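Local atomic coordinates of glycine betaine/carnitine/choline ABC transporter (Staphylococcus aureus subsp. aureus Mu50, PDB entry 3O66), a protein that probably serves as the substrate-binding component of an ABC transporter, capturing glycine betaine, carnitine or choline for import into the cell. Residues 28-33 against 273-278; 38-43 against 235-240. All coordinates share one frame; numbering follows the deposited sequence. Where two conformers were deposited one is given.

Interaction 1 of 2, residues 28-33 against 273-278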
loop_
_atom_site.group_PDB
_atom_site.type_symbol
_atom_site.label_atom_id
_atom_site.label_comp_id
_atom_site.label_asym_id
_atom_site.label_seq_id
_atom_site.Cartn_x
_atom_site.Cartn_y
_atom_site.Cartn_z
ATOM N N LEU A 28 -10.088 -11.144 -0.328
ATOM C CA LEU A 28 -11.295 -10.967 0.499
ATOM C C LEU A 28 -12.467 -11.709 -0.111
ATOM O O LEU A 28 -13.234 -12.354 0.604
ATOM C CB LEU A 28 -11.656 -9.483 0.670
ATOM C CG LEU A 28 -10.729 -8.681 1.590
ATOM C CD1 LEU A 28 -11.065 -7.196 1.474
ATOM C CD2 LEU A 28 -10.840 -9.143 3.042
ATOM N N ARG A 29 -12.593 -11.656 -1.439
ATOM C CA ARG A 29 -13.736 -12.307 -2.104
ATOM C C ARG A 29 -13.693 -13.817 -1.839
ATOM O O ARG A 29 -14.720 -14.445 -1.479
ATOM C CB ARG A 29 -13.737 -12.022 -3.624
ATOM C CG ARG A 29 -14.755 -12.859 -4.400
ATOM C CD ARG A 29 -14.632 -12.602 -5.908
ATOM N NE ARG A 29 -13.365 -13.106 -6.475
ATOM C CZ ARG A 29 -13.159 -14.354 -6.881
ATOM N NH1 ARG A 29 -14.129 -15.260 -6.801
ATOM N NH2 ARG A 29 -11.978 -14.697 -7.387
ATOM N N LEU A 30 -12.512 -14.401 -2.040
ATOM C CA LEU A 30 -12.339 -15.833 -1.868
ATOM C C LEU A 30 -12.454 -16.257 -0.419
ATOM O O LEU A 30 -12.976 -17.330 -0.119
ATOM C CB LEU A 30 -11.030 -16.329 -2.514
ATOM C CG LEU A 30 -10.940 -16.256 -4.045
ATOM C CD1 LEU A 30 -9.468 -16.275 -4.493
ATOM C CD2 LEU A 30 -11.753 -17.382 -4.777
ATOM N N LEU A 31 -11.973 -15.408 0.487
ATOM C CA LEU A 31 -11.994 -15.752 1.892
ATOM C C LEU A 31 -13.433 -15.700 2.400
ATOM O O LEU A 31 -13.838 -16.563 3.171
ATOM C CB LEU A 31 -11.094 -14.795 2.680
ATOM C CG LEU A 31 -10.893 -15.092 4.152
ATOM C CD1 LEU A 31 -10.368 -16.501 4.405
ATOM C CD2 LEU A 31 -9.946 -14.025 4.734
ATOM N N ILE A 32 -14.207 -14.710 1.951
ATOM C CA ILE A 32 -15.634 -14.629 2.310
ATOM C C ILE A 32 -16.392 -15.832 1.752
ATOM O O ILE A 32 -17.176 -16.469 2.469
ATOM C CB ILE A 32 -16.258 -13.300 1.866
ATOM C CG1 ILE A 32 -15.652 -12.156 2.714
ATOM C CG2 ILE A 32 -17.792 -13.350 1.948
ATOM C CD1 ILE A 32 -15.815 -10.783 2.074
ATOM N N GLU A 33 -16.150 -16.169 0.483
ATOM C CA GLU A 33 -16.758 -17.395 -0.056
ATOM C C GLU A 33 -16.422 -18.591 0.826
ATOM O O GLU A 33 -17.295 -19.441 1.109
ATOM C CB GLU A 33 -16.332 -17.661 -1.498
ATOM C CG GLU A 33 -16.924 -16.671 -2.481
ATOM C CD GLU A 33 -16.496 -16.919 -3.927
ATOM O OE1 GLU A 33 -16.349 -18.101 -4.316
ATOM O OE2 GLU A 33 -16.324 -15.916 -4.672
ATOM N N GLU A 273 -3.736 -18.818 -4.312
ATOM C CA GLU A 273 -2.545 -19.565 -3.937
ATOM C C GLU A 273 -2.041 -19.183 -2.533
ATOM O O GLU A 273 -1.683 -20.072 -1.728
ATOM C CB GLU A 273 -1.447 -19.447 -5.011
ATOM C CG GLU A 273 -1.858 -20.106 -6.314
ATOM C CD GLU A 273 -0.781 -20.099 -7.406
ATOM O OE1 GLU A 273 0.261 -19.397 -7.279
ATOM O OE2 GLU A 273 -1.006 -20.810 -8.411
ATOM N N PHE A 274 -2.069 -17.884 -2.247
ATOM C CA PHE A 274 -1.708 -17.358 -0.933
ATOM C C PHE A 274 -2.663 -17.918 0.140
ATOM O O PHE A 274 -2.221 -18.412 1.183
ATOM C CB PHE A 274 -1.732 -15.828 -0.942
ATOM C CG PHE A 274 -1.295 -15.203 0.354
ATOM C CD1 PHE A 274 0.057 -15.156 0.692
ATOM C CD2 PHE A 274 -2.237 -14.652 1.210
ATOM C CE1 PHE A 274 0.495 -14.564 1.893
ATOM C CE2 PHE A 274 -1.833 -14.037 2.439
ATOM C CZ PHE A 274 -0.456 -13.998 2.772
ATOM N N LEU A 275 -3.959 -17.857 -0.130
ATOM C CA LEU A 275 -4.937 -18.358 0.818
ATOM C C LEU A 275 -4.734 -19.844 1.082
ATOM O O LEU A 275 -4.784 -20.274 2.235
ATOM C CB LEU A 275 -6.382 -18.122 0.353
ATOM C CG LEU A 275 -6.808 -16.678 0.448
ATOM C CD1 LEU A 275 -8.154 -16.433 -0.272
ATOM C CD2 LEU A 275 -6.811 -16.196 1.950
ATOM N N LYS A 276 -4.492 -20.621 0.018
ATOM C CA LYS A 276 -4.288 -22.061 0.195
ATOM C C LYS A 276 -3.021 -22.343 1.006
ATOM O O LYS A 276 -3.010 -23.214 1.861
ATOM C CB LYS A 276 -4.236 -22.782 -1.157
ATOM C CG LYS A 276 -5.606 -22.861 -1.835
ATOM C CD LYS A 276 -5.578 -23.884 -2.975
ATOM C CE LYS A 276 -6.941 -24.033 -3.702
ATOM N NZ LYS A 276 -8.143 -23.789 -2.834
ATOM N N LYS A 277 -1.971 -21.573 0.747
ATOM C CA LYS A 277 -0.689 -21.720 1.456
ATOM C C LYS A 277 -0.886 -21.524 2.967
ATOM O O LYS A 277 -0.185 -22.130 3.773
ATOM C CB LYS A 277 0.314 -20.678 0.927
ATOM C CG LYS A 277 1.733 -20.852 1.425
ATOM C CD LYS A 277 2.640 -19.688 0.986
ATOM C CE LYS A 277 3.865 -19.601 1.884
ATOM N NZ LYS A 277 4.665 -18.334 1.658
ATOM N N HIS A 278 -1.829 -20.661 3.340
ATOM C CA HIS A 278 -2.099 -20.400 4.742
ATOM C C HIS A 278 -3.390 -21.052 5.262
ATOM O O HIS A 278 -3.878 -20.648 6.314
ATOM C CB HIS A 278 -2.060 -18.895 5.027
ATOM C CG HIS A 278 -0.701 -18.293 4.851
ATOM N ND1 HIS A 278 0.239 -18.290 5.855
ATOM C CD2 HIS A 278 -0.124 -17.672 3.793
ATOM C CE1 HIS A 278 1.341 -17.701 5.431
ATOM N NE2 HIS A 278 1.152 -17.324 4.177
#
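The helical turn that presents Leu-30 and Leu-31 to Leu-275 is closed by a backbone hydrogen bond from Ile-32 N to Leu-28 O, at 2.9 Å. Between the two segments themselves the contact is apolar. The side chain of Leu-275 starts toward helix 19-35, and its two methyls meet different atoms there. CD1 reaches Leu-30 CB at 3.6 Å and lies 4.0 Å from Leu-31 N, while CD2 lies alongside the Leu-31 side chain, 4.3 Å from its CD1. CG of Leu-275 is anti to its carbonyl carbon (chi1 -73°), and the branch beyond it reaches helix 19-35; the CA atoms of Leu-31 and Leu-275 are 7.6 Å apart. Leu-30 serves two neighbours: CB receives Leu-275, and CG sits 3.8 Å above one face of the Arg-29 guanidinium, displaced toward its rim. That guanidinium is further held by a salt bridge to Glu-33, weak as a hydrogen bond, and by a bond from NE to ND1 of His-26. Leu-31 is buried and also packs on Thr-240 and Leu-244, whereas Phe-274 rests on Leu-256 of helix 250-261 and on Met-27. The final helix, 267-277, thus lies against helix 19-35, which meets helix 236-242 through Leu-28, Leu-31 and Ile-32.

Interaction 2 of 2, residues 38-43 against 235-240; sequences GKIKPT and PELKTT
The carboxylate of Glu-236 and the terminal methyl of Ile-40 meet loosely: CD1 approaches from beyond the OE2 side, out of the carboxylate plane but not over either face, at 4.4 Å from Glu-236 OE2. This side chain was deposited in two conformers, so the approach describes one of them. In it OE2 accepts a hydrogen bond from the backbone N of Thr-7 and a weak one from His-234 ND1. The second flat group, the Gly-38 carbonyl, takes Lys-41 NZ at 3.1 Å from Gly-38 O, with a C=O...N angle of 145° and the amine tilted 17° from the carbonyl plane; the lysine side chain thereby folds back along its own loop. Residues 38-43 lead from helix 19-35 into strand 43-48, closing a beta-alpha-beta crossover from strand 12-16 to the neighbouring parallel strand in one lobe of a periplasmic-binding-protein fold. Thr-43 is already paired through its backbone with Val-11 and Ile-13. Three residues earlier, Ile-40 turns its side chain toward helix 236-242, where CD1 meets Leu-237 CD2 methyl to methyl at 4.2 Å. An extended second torsion (chi2 176°) carries CD1 away from the loop backbone and across to the helix. Ile-32 packs against both Ile-40 and Leu-237, and Val-11 and His-234 also touch Ile-40. The backbone N of Ile-40 is bound by Thr-36 OG1.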
loop_
_atom_site.group_PDB
_atom_site.type_symbol
_atom_site.label_atom_id
_atom_site.label_comp_id
_atom_site.label_asym_id
_atom_site.label_seq_id
_atom_site.Cartn_x
_atom_site.Cartn_y
_atom_site.Cartn_z
ATOM N N GLY A 38 -19.897 -20.481 0.555
ATOM C CA GLY A 38 -20.602 -20.078 -0.671
ATOM C C GLY A 38 -21.925 -19.333 -0.475
ATOM O O GLY A 38 -22.555 -18.926 -1.446
ATOM N N LYS A 39 -22.342 -19.124 0.768
ATOM C CA LYS A 39 -23.550 -18.344 1.049
ATOM C C LYS A 39 -23.415 -16.875 0.630
ATOM O O LYS A 39 -24.363 -16.269 0.134
ATOM C CB LYS A 39 -23.906 -18.443 2.522
ATOM C CG LYS A 39 -24.483 -19.784 2.896
ATOM C CD LYS A 39 -24.381 -20.034 4.393
ATOM C CE LYS A 39 -25.244 -21.217 4.802
ATOM N NZ LYS A 39 -25.317 -21.265 6.289
ATOM N N ILE A 40 -22.228 -16.309 0.818
ATOM C CA ILE A 40 -21.951 -14.987 0.286
ATOM C C ILE A 40 -20.866 -15.103 -0.790
ATOM O O ILE A 40 -19.779 -15.617 -0.528
ATOM C CB ILE A 40 -21.547 -14.004 1.413
ATOM C CG1 ILE A 40 -22.676 -13.947 2.467
ATOM C CG2 ILE A 40 -21.203 -12.608 0.826
ATOM C CD1 ILE A 40 -22.378 -13.080 3.694
ATOM N N LYS A 41 -21.184 -14.609 -1.986
ATOM C CA LYS A 41 -20.284 -14.639 -3.135
ATOM C C LYS A 41 -20.043 -13.202 -3.564
ATOM O O LYS A 41 -20.796 -12.637 -4.378
ATOM C CB LYS A 41 -20.886 -15.456 -4.292
ATOM C CG LYS A 41 -20.910 -16.955 -4.060
ATOM C CD LYS A 41 -21.560 -17.701 -5.227
ATOM C CE LYS A 41 -21.825 -19.173 -4.886
ATOM N NZ LYS A 41 -23.241 -19.454 -4.441
ATOM N N PRO A 42 -18.997 -12.583 -3.013
ATOM C CA PRO A 42 -18.816 -11.161 -3.315
ATOM C C PRO A 42 -18.387 -10.940 -4.769
ATOM O O PRO A 42 -17.811 -11.848 -5.393
ATOM C CB PRO A 42 -17.670 -10.761 -2.382
ATOM C CG PRO A 42 -17.711 -11.793 -1.280
ATOM C CD PRO A 42 -18.011 -13.056 -2.023
ATOM N N THR A 43 -18.667 -9.757 -5.307
ATOM C CA THR A 43 -18.133 -9.378 -6.614
ATOM C C THR A 43 -17.315 -8.106 -6.474
ATOM O O THR A 43 -17.429 -7.410 -5.479
ATOM C CB THR A 43 -19.243 -9.209 -7.680
ATOM O OG1 THR A 43 -20.086 -8.117 -7.309
ATOM C CG2 THR A 43 -20.078 -10.496 -7.776
ATOM N N PRO A 235 -22.487 -9.915 10.929
ATOM C CA PRO A 235 -21.396 -9.769 11.905
ATOM C C PRO A 235 -20.187 -10.668 11.653
ATOM O O PRO A 235 -19.074 -10.288 12.019
ATOM C CB PRO A 235 -22.048 -10.158 13.237
ATOM C CG PRO A 235 -23.504 -9.873 13.039
ATOM C CD PRO A 235 -23.792 -10.149 11.591
ATOM N N GLU A 236 -20.425 -11.817 11.019
ATOM C CA GLU A 236 -19.379 -12.819 10.746
ATOM C C GLU A 236 -18.285 -12.300 9.820
ATOM O O GLU A 236 -17.150 -12.792 9.844
ATOM C CB GLU A 236 -19.993 -14.124 10.188
ATOM C CG GLU A 236 -20.768 -14.010 8.838
ATOM C CD GLU A 236 -22.230 -13.557 8.962
ATOM O OE1 GLU A 236 -22.648 -13.012 10.005
ATOM O OE2 GLU A 236 -22.977 -13.747 7.979
ATOM N N LEU A 237 -18.635 -11.311 8.997
ATOM C CA LEU A 237 -17.704 -10.770 8.024
ATOM C C LEU A 237 -16.603 -10.002 8.710
ATOM O O LEU A 237 -15.511 -9.916 8.173
ATOM C CB LEU A 237 -18.397 -9.897 6.981
ATOM C CG LEU A 237 -19.389 -10.602 6.054
ATOM C CD1 LEU A 237 -19.992 -9.566 5.106
ATOM C CD2 LEU A 237 -18.715 -11.752 5.288
ATOM N N LYS A 238 -16.885 -9.417 9.872
ATOM C CA LYS A 238 -15.845 -8.678 10.588
ATOM C C LYS A 238 -14.759 -9.650 11.061
ATOM O O LYS A 238 -13.568 -9.351 10.979
ATOM C CB LYS A 238 -16.454 -7.951 11.781
ATOM C CG LYS A 238 -15.489 -7.057 12.540
ATOM C CD LYS A 238 -16.328 -6.248 13.572
ATOM C CE LYS A 238 -15.490 -5.639 14.671
ATOM N NZ LYS A 238 -14.469 -4.737 14.095
ATOM N N THR A 239 -15.183 -10.824 11.522
ATOM C CA THR A 239 -14.254 -11.898 11.900
ATOM C C THR A 239 -13.466 -12.380 10.686
ATOM O O THR A 239 -12.240 -12.559 10.763
ATOM C CB THR A 239 -15.023 -13.074 12.505
ATOM O OG1 THR A 239 -15.698 -12.625 13.682
ATOM C CG2 THR A 239 -14.092 -14.204 12.870
ATOM N N THR A 240 -14.175 -12.589 9.576
ATOM C CA THR A 240 -13.525 -12.956 8.303
ATOM C C THR A 240 -12.445 -11.959 7.874
ATOM O O THR A 240 -11.267 -12.325 7.672
ATOM C CB THR A 240 -14.575 -13.185 7.199
ATOM O OG1 THR A 240 -15.373 -14.331 7.554
ATOM C CG2 THR A 240 -13.904 -13.463 5.878
#

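Overall arrangement
Interaction 2 is nested within the chain segment closed by interaction 1, and their centres lie 12 Å apart on the same side of the chain's centre. Helix 19-35 and the loop after it join them. Glu-33 O probably accepts a hydrogen bond from Gly-38 N at 2.9 Å, and Ile-32 CG2 packs on Pro-42 CG at 3.6 Å. Helix 19-35 is thus common to both: Leu-30 and Leu-31 take part in interaction 1, while Ile-32, one residue on, packs on both segments of interaction 2. Both contacts belong to one lobe, their centres about 19 Å and 23 Å from the chain centre; binding proteins of this class hold their ligand between the lobes.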